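Local coordinates for protein ATP-dependent Clp protease proteolytic subunit (Plasmodium falciparum, PDB 4GM2) that forms the catalytically inactive subunit of the apicoplast caseinolytic (Clp) protease complex, a heptameric relative of ATP-dependent serine peptidases, at residues A[98-112]-A[119-133]. Sequence-based numbering, arbitrary orientation.
Sequences DVYTYCLGKAYGIAC and KKGYRFSLKNSSFCL
Y100 and Y122 both set CG anti to the carbonyl carbon (chi1 -53° and -66°), so the two side chains run alongside each other, and their different second torsions bring the rings face to face. CD1 of Y122 sits over the centre of the Y100 ring in an offset stack, centroids 4.3 Å apart and planes at 14°. Beside it, the Y102 and F124 rings are only modestly tilted but offset so far that they scarcely overlap, with CE2 of Y102 next to CD2 of F124. Where both segments begin, K119 NZ reaches D98 OD2 in a weak salt bridge (3.4 Å).

Strands 99-103 and 123-125 pair in parallel, F124 N bonding to T101 O at 2.7 Å. C103 O is gripped twice: L126 N lies nearly along the carbonyl axis, whereas S129 OG (3.0 Å) comes from above its plane. These two hydrogen bonds close the first ladder; the chain turns a corner at L104 and G105, and the register moves by two before 106-108 pairs in parallel with 130-133, A107 N bonding to S130 O at 2.9 Å. C103 SG, anti to its own N, lies obliquely 4.3 Å from the F131 ring centroid, and A107 CB meets CD2 of that ring.

R123 forms a salt bridge with D199, and T101 OG1 bonds to A115 O of helix 110-116, the connection of this beta-alpha-beta crossover in the ClpP-type fold. L104 O accepts from S87 OG of a second subunit. Strand 61-67 flanks 99-103, its Y64 stacking on Y102, while 185-188 runs antiparallel beside 130-133 in the smaller sheet.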
loop_
_atom_site.group_PDB
_atom_site.type_symbol
_atom_site.label_atom_id
_atom_site.label_comp_id
_atom_site.label_asym_id
_atom_site.label_seq_id
_atom_site.Cartn_x
_atom_site.Cartn_y
_atom_site.Cartn_z
ATOM N N ASP A 98 28.419 21.883 -4.987
ATOM C CA ASP A 98 29.107 21.152 -6.046
ATOM C C ASP A 98 28.495 19.769 -6.117
ATOM O O ASP A 98 28.218 19.163 -5.082
ATOM C CB ASP A 98 30.608 21.027 -5.747
ATOM C CG ASP A 98 31.326 22.371 -5.720
ATOM O OD1 ASP A 98 30.857 23.326 -6.376
ATOM O OD2 ASP A 98 32.376 22.471 -5.048
ATOM N N VAL A 99 28.272 19.265 -7.326
ATOM C CA VAL A 99 27.872 17.866 -7.459
ATOM C C VAL A 99 29.000 17.045 -8.089
ATOM O O VAL A 99 29.487 17.359 -9.182
ATOM C CB VAL A 99 26.483 17.660 -8.143
ATOM C CG1 VAL A 99 25.676 18.954 -8.169
ATOM C CG2 VAL A 99 26.605 17.082 -9.538
ATOM N N TYR A 100 29.443 16.024 -7.359
ATOM C CA TYR A 100 30.440 15.092 -7.864
ATOM C C TYR A 100 29.695 13.962 -8.552
ATOM O O TYR A 100 28.664 13.518 -8.055
ATOM C CB TYR A 100 31.292 14.519 -6.722
ATOM C CG TYR A 100 31.946 15.531 -5.792
ATOM C CD1 TYR A 100 32.103 16.874 -6.162
ATOM C CD2 TYR A 100 32.448 15.129 -4.551
ATOM C CE1 TYR A 100 32.711 17.786 -5.313
ATOM C CE2 TYR A 100 33.061 16.033 -3.695
ATOM C CZ TYR A 100 33.191 17.359 -4.079
ATOM O OH TYR A 100 33.800 18.262 -3.229
ATOM N N THR A 101 30.207 13.500 -9.689
ATOM C CA THR A 101 29.599 12.365 -10.391
ATOM C C THR A 101 30.479 11.116 -10.312
ATOM O O THR A 101 31.711 11.208 -10.369
ATOM C CB THR A 101 29.264 12.690 -11.863
ATOM O OG1 THR A 101 30.423 13.216 -12.520
ATOM C CG2 THR A 101 28.141 13.707 -11.951
ATOM N N TYR A 102 29.838 9.958 -10.160
ATOM C CA TYR A 102 30.531 8.670 -10.097
ATOM C C TYR A 102 29.840 7.683 -11.024
ATOM O O TYR A 102 28.668 7.371 -10.820
ATOM C CB TYR A 102 30.495 8.103 -8.676
ATOM C CG TYR A 102 30.924 9.054 -7.579
ATOM C CD1 TYR A 102 30.069 10.067 -7.128
ATOM C CD2 TYR A 102 32.171 8.924 -6.968
ATOM C CE1 TYR A 102 30.456 10.932 -6.122
ATOM C CE2 TYR A 102 32.564 9.784 -5.956
ATOM C CZ TYR A 102 31.703 10.785 -5.540
ATOM O OH TYR A 102 32.088 11.641 -4.540
ATOM N N CYS A 103 30.543 7.194 -12.045
ATOM C CA CYS A 103 29.954 6.181 -12.917
ATOM C C CYS A 103 30.219 4.791 -12.368
ATOM O O CYS A 103 31.370 4.377 -12.223
ATOM C CB CYS A 103 30.440 6.291 -14.361
ATOM S SG CYS A 103 29.596 5.132 -15.475
ATOM N N LEU A 104 29.135 4.078 -12.072
ATOM C CA LEU A 104 29.198 2.776 -11.416
ATOM C C LEU A 104 29.092 1.580 -12.366
ATOM O O LEU A 104 29.058 0.433 -11.917
ATOM C CB LEU A 104 28.117 2.690 -10.334
ATOM C CG LEU A 104 28.513 2.880 -8.866
ATOM C CD1 LEU A 104 29.556 3.969 -8.661
ATOM C CD2 LEU A 104 27.270 3.160 -8.046
ATOM N N GLY A 105 29.048 1.846 -13.670
ATOM C CA GLY A 105 28.923 0.789 -14.669
ATOM C C GLY A 105 28.696 1.325 -16.067
ATOM O O GLY A 105 29.549 1.178 -16.939
ATOM N N LYS A 106 27.540 1.948 -16.275
ATOM C CA LYS A 106 27.167 2.496 -17.575
ATOM C C LYS A 106 26.734 3.954 -17.462
ATOM O O LYS A 106 26.061 4.345 -16.509
ATOM C CB LYS A 106 26.032 1.676 -18.196
ATOM C CG LYS A 106 26.417 0.265 -18.616
ATOM C CD LYS A 106 25.198 -0.620 -18.843
ATOM C CE LYS A 106 24.566 -1.057 -17.526
ATOM N NZ LYS A 106 23.469 -2.046 -17.713
ATOM N N ALA A 107 27.131 4.756 -18.439
ATOM C CA ALA A 107 26.618 6.107 -18.579
ATOM C C ALA A 107 26.497 6.379 -20.067
ATOM O O ALA A 107 27.413 6.913 -20.693
ATOM C CB ALA A 107 27.536 7.111 -17.903
ATOM N N TYR A 108 25.364 5.970 -20.631
ATOM C CA TYR A 108 25.137 6.046 -22.069
ATOM C C TYR A 108 24.229 7.211 -22.445
ATOM O O TYR A 108 23.292 7.539 -21.719
ATOM C CB TYR A 108 24.536 4.739 -22.590
ATOM C CG TYR A 108 25.382 3.498 -22.379
ATOM C CD1 TYR A 108 26.766 3.581 -22.207
ATOM C CD2 TYR A 108 24.798 2.234 -22.392
ATOM C CE1 TYR A 108 27.537 2.443 -22.029
ATOM C CE2 TYR A 108 25.562 1.089 -22.216
ATOM C CZ TYR A 108 26.929 1.199 -22.036
ATOM O OH TYR A 108 27.685 0.064 -21.859
ATOM N N GLY A 109 24.522 7.835 -23.583
ATOM C CA GLY A 109 23.698 8.908 -24.122
ATOM C C GLY A 109 23.565 10.094 -23.193
ATOM O O GLY A 109 24.556 10.740 -22.846
ATOM N N ILE A 110 22.333 10.377 -22.784
ATOM C CA ILE A 110 22.065 11.532 -21.932
ATOM C C ILE A 110 22.641 11.336 -20.528
ATOM O O ILE A 110 22.911 12.310 -19.818
ATOM C CB ILE A 110 20.565 11.906 -21.896
ATOM C CG1 ILE A 110 19.712 10.752 -21.347
ATOM C CG2 ILE A 110 20.096 12.323 -23.286
ATOM C CD1 ILE A 110 18.296 11.144 -20.971
ATOM N N ALA A 111 22.846 10.078 -20.144
ATOM C CA ALA A 111 23.490 9.762 -18.875
ATOM C C ALA A 111 24.984 10.090 -18.919
ATOM O O ALA A 111 25.582 10.417 -17.892
ATOM C CB ALA A 111 23.265 8.306 -18.504
ATOM N N CYS A 112 25.575 10.009 -20.111
ATOM C CA CYS A 112 26.974 10.396 -20.314
ATOM C C CYS A 112 27.147 11.913 -20.210
ATOM O O CYS A 112 28.109 12.391 -19.601
ATOM C CB CYS A 112 27.488 9.892 -21.662
ATOM S SG CYS A 112 29.242 10.198 -21.966
ATOM N N LYS A 119 31.335 18.623 -11.317
ATOM C CA LYS A 119 32.401 19.596 -11.099
ATOM C C LYS A 119 33.721 19.080 -11.668
ATOM O O LYS A 119 34.100 17.931 -11.427
ATOM C CB LYS A 119 32.545 19.902 -9.603
ATOM C CG LYS A 119 33.538 21.010 -9.279
ATOM C CD LYS A 119 33.900 21.011 -7.802
ATOM C CE LYS A 119 34.850 22.144 -7.450
ATOM N NZ LYS A 119 34.243 23.488 -7.659
ATOM N N LYS A 120 34.407 19.923 -12.436
ATOM C CA LYS A 120 35.701 19.543 -12.997
ATOM C C LYS A 120 36.699 19.225 -11.892
ATOM O O LYS A 120 36.902 20.018 -10.968
ATOM C CB LYS A 120 36.247 20.608 -13.948
ATOM C CG LYS A 120 35.614 20.554 -15.332
ATOM C CD LYS A 120 36.518 21.161 -16.398
ATOM C CE LYS A 120 35.867 21.110 -17.774
ATOM N NZ LYS A 120 34.687 22.014 -17.875
ATOM N N GLY A 121 37.293 18.041 -11.999
ATOM C CA GLY A 121 38.206 17.516 -10.994
ATOM C C GLY A 121 37.524 16.457 -10.158
ATOM O O GLY A 121 38.185 15.650 -9.503
ATOM N N TYR A 122 36.194 16.459 -10.192
ATOM C CA TYR A 122 35.392 15.586 -9.341
ATOM C C TYR A 122 34.393 14.732 -10.127
ATOM O O TYR A 122 33.300 14.413 -9.642
ATOM C CB TYR A 122 34.682 16.410 -8.267
ATOM C CG TYR A 122 35.614 17.047 -7.262
ATOM C CD1 TYR A 122 35.932 16.397 -6.072
ATOM C CD2 TYR A 122 36.174 18.306 -7.495
ATOM C CE1 TYR A 122 36.780 16.976 -5.144
ATOM C CE2 TYR A 122 37.025 18.892 -6.573
ATOM C CZ TYR A 122 37.323 18.221 -5.400
ATOM O OH TYR A 122 38.168 18.793 -4.475
ATOM N N ARG A 123 34.785 14.362 -11.341
ATOM C CA ARG A 123 34.040 13.394 -12.129
ATOM C C ARG A 123 34.809 12.074 -12.116
ATOM O O ARG A 123 35.903 11.967 -12.677
ATOM C CB ARG A 123 33.834 13.903 -13.553
ATOM C CG ARG A 123 33.091 15.229 -13.627
ATOM C CD ARG A 123 33.144 15.818 -15.027
ATOM N NE ARG A 123 34.504 16.160 -15.441
ATOM C CZ ARG A 123 34.835 16.577 -16.659
ATOM N NH1 ARG A 123 33.910 16.709 -17.600
ATOM N NH2 ARG A 123 36.097 16.860 -16.938
ATOM N N PHE A 124 34.225 11.078 -11.458
ATOM C CA PHE A 124 34.899 9.813 -11.187
ATOM C C PHE A 124 34.264 8.655 -11.939
ATOM O O PHE A 124 33.106 8.728 -12.351
ATOM C CB PHE A 124 34.880 9.515 -9.682
ATOM C CG PHE A 124 35.387 10.646 -8.831
ATOM C CD1 PHE A 124 36.752 10.840 -8.647
ATOM C CD2 PHE A 124 34.500 11.519 -8.216
ATOM C CE1 PHE A 124 37.220 11.883 -7.866
ATOM C CE2 PHE A 124 34.963 12.561 -7.432
ATOM C CZ PHE A 124 36.325 12.745 -7.257
ATOM N N SER A 125 35.034 7.586 -12.107
ATOM C CA SER A 125 34.537 6.358 -12.706
ATOM C C SER A 125 35.194 5.130 -12.083
ATOM O O SER A 125 36.339 5.188 -11.634
ATOM C CB SER A 125 34.777 6.362 -14.214
ATOM O OG SER A 125 34.405 5.118 -14.779
ATOM N N LEU A 126 34.454 4.025 -12.056
ATOM C CA LEU A 126 35.005 2.738 -11.651
ATOM C C LEU A 126 35.828 2.143 -12.792
ATOM O O LEU A 126 35.712 2.572 -13.943
ATOM C CB LEU A 126 33.895 1.769 -11.225
ATOM C CG LEU A 126 33.056 2.104 -9.983
ATOM C CD1 LEU A 126 31.978 1.049 -9.779
ATOM C CD2 LEU A 126 33.893 2.255 -8.718
ATOM N N LYS A 127 36.652 1.154 -12.458
ATOM C CA LYS A 127 37.583 0.522 -13.393
ATOM C C LYS A 127 36.935 0.042 -14.700
ATOM O O LYS A 127 37.469 0.283 -15.786
ATOM C CB LYS A 127 38.291 -0.646 -12.695
ATOM C CG LYS A 127 39.621 -1.038 -13.311
ATOM C CD LYS A 127 40.138 -2.344 -12.733
ATOM C CE LYS A 127 41.459 -2.729 -13.376
ATOM N NZ LYS A 127 41.896 -4.095 -12.979
ATOM N N ASN A 128 35.783 -0.617 -14.591
ATOM C CA ASN A 128 35.159 -1.291 -15.736
ATOM C C ASN A 128 33.950 -0.574 -16.351
ATOM O O ASN A 128 33.165 -1.178 -17.086
ATOM C CB ASN A 128 34.792 -2.731 -15.357
ATOM C CG ASN A 128 35.994 -3.538 -14.904
ATOM O OD1 ASN A 128 36.963 -3.700 -15.641
ATOM N ND2 ASN A 128 35.934 -4.050 -13.685
ATOM N N SER A 129 33.816 0.717 -16.066
ATOM C CA SER A 129 32.663 1.488 -16.523
ATOM C C SER A 129 32.723 1.842 -18.009
ATOM O O SER A 129 33.803 1.998 -18.574
ATOM C CB SER A 129 32.503 2.751 -15.679
ATOM O OG SER A 129 32.322 2.419 -14.314
ATOM N N SER A 130 31.552 1.957 -18.631
ATOM C CA SER A 130 31.441 2.337 -20.040
ATOM C C SER A 130 30.687 3.644 -20.210
ATOM O O SER A 130 29.790 3.971 -19.426
ATOM C CB SER A 130 30.730 1.252 -20.842
ATOM O OG SER A 130 31.319 -0.010 -20.611
ATOM N N PHE A 131 31.064 4.382 -21.248
ATOM C CA PHE A 131 30.417 5.633 -21.597
ATOM C C PHE A 131 30.114 5.630 -23.084
ATOM O O PHE A 131 30.858 5.053 -23.876
ATOM C CB PHE A 131 31.325 6.812 -21.259
ATOM C CG PHE A 131 31.766 6.850 -19.825
ATOM C CD1 PHE A 131 32.867 6.113 -19.404
ATOM C CD2 PHE A 131 31.085 7.624 -18.899
ATOM C CE1 PHE A 131 33.274 6.143 -18.080
ATOM C CE2 PHE A 131 31.489 7.659 -17.573
ATOM C CZ PHE A 131 32.584 6.917 -17.163
ATOM N N CYS A 132 29.021 6.279 -23.458
ATOM C CA CYS A 132 28.610 6.338 -24.848
ATOM C C CYS A 132 27.975 7.673 -25.181
ATOM O O CYS A 132 27.187 8.203 -24.400
ATOM C CB CYS A 132 27.623 5.215 -25.156
ATOM S SG CYS A 132 27.062 5.196 -26.869
ATOM N N LEU A 133 28.333 8.214 -26.339
ATOM C CA LEU A 133 27.620 9.347 -26.919
ATOM C C LEU A 133 26.917 8.896 -28.197
ATOM O O LEU A 133 27.547 8.362 -29.117
ATOM C CB LEU A 133 28.564 10.520 -27.191
ATOM C CG LEU A 133 29.150 11.263 -25.984
ATOM C CD1 LEU A 133 30.341 12.115 -26.399
ATOM C CD2 LEU A 133 28.101 12.113 -25.278
#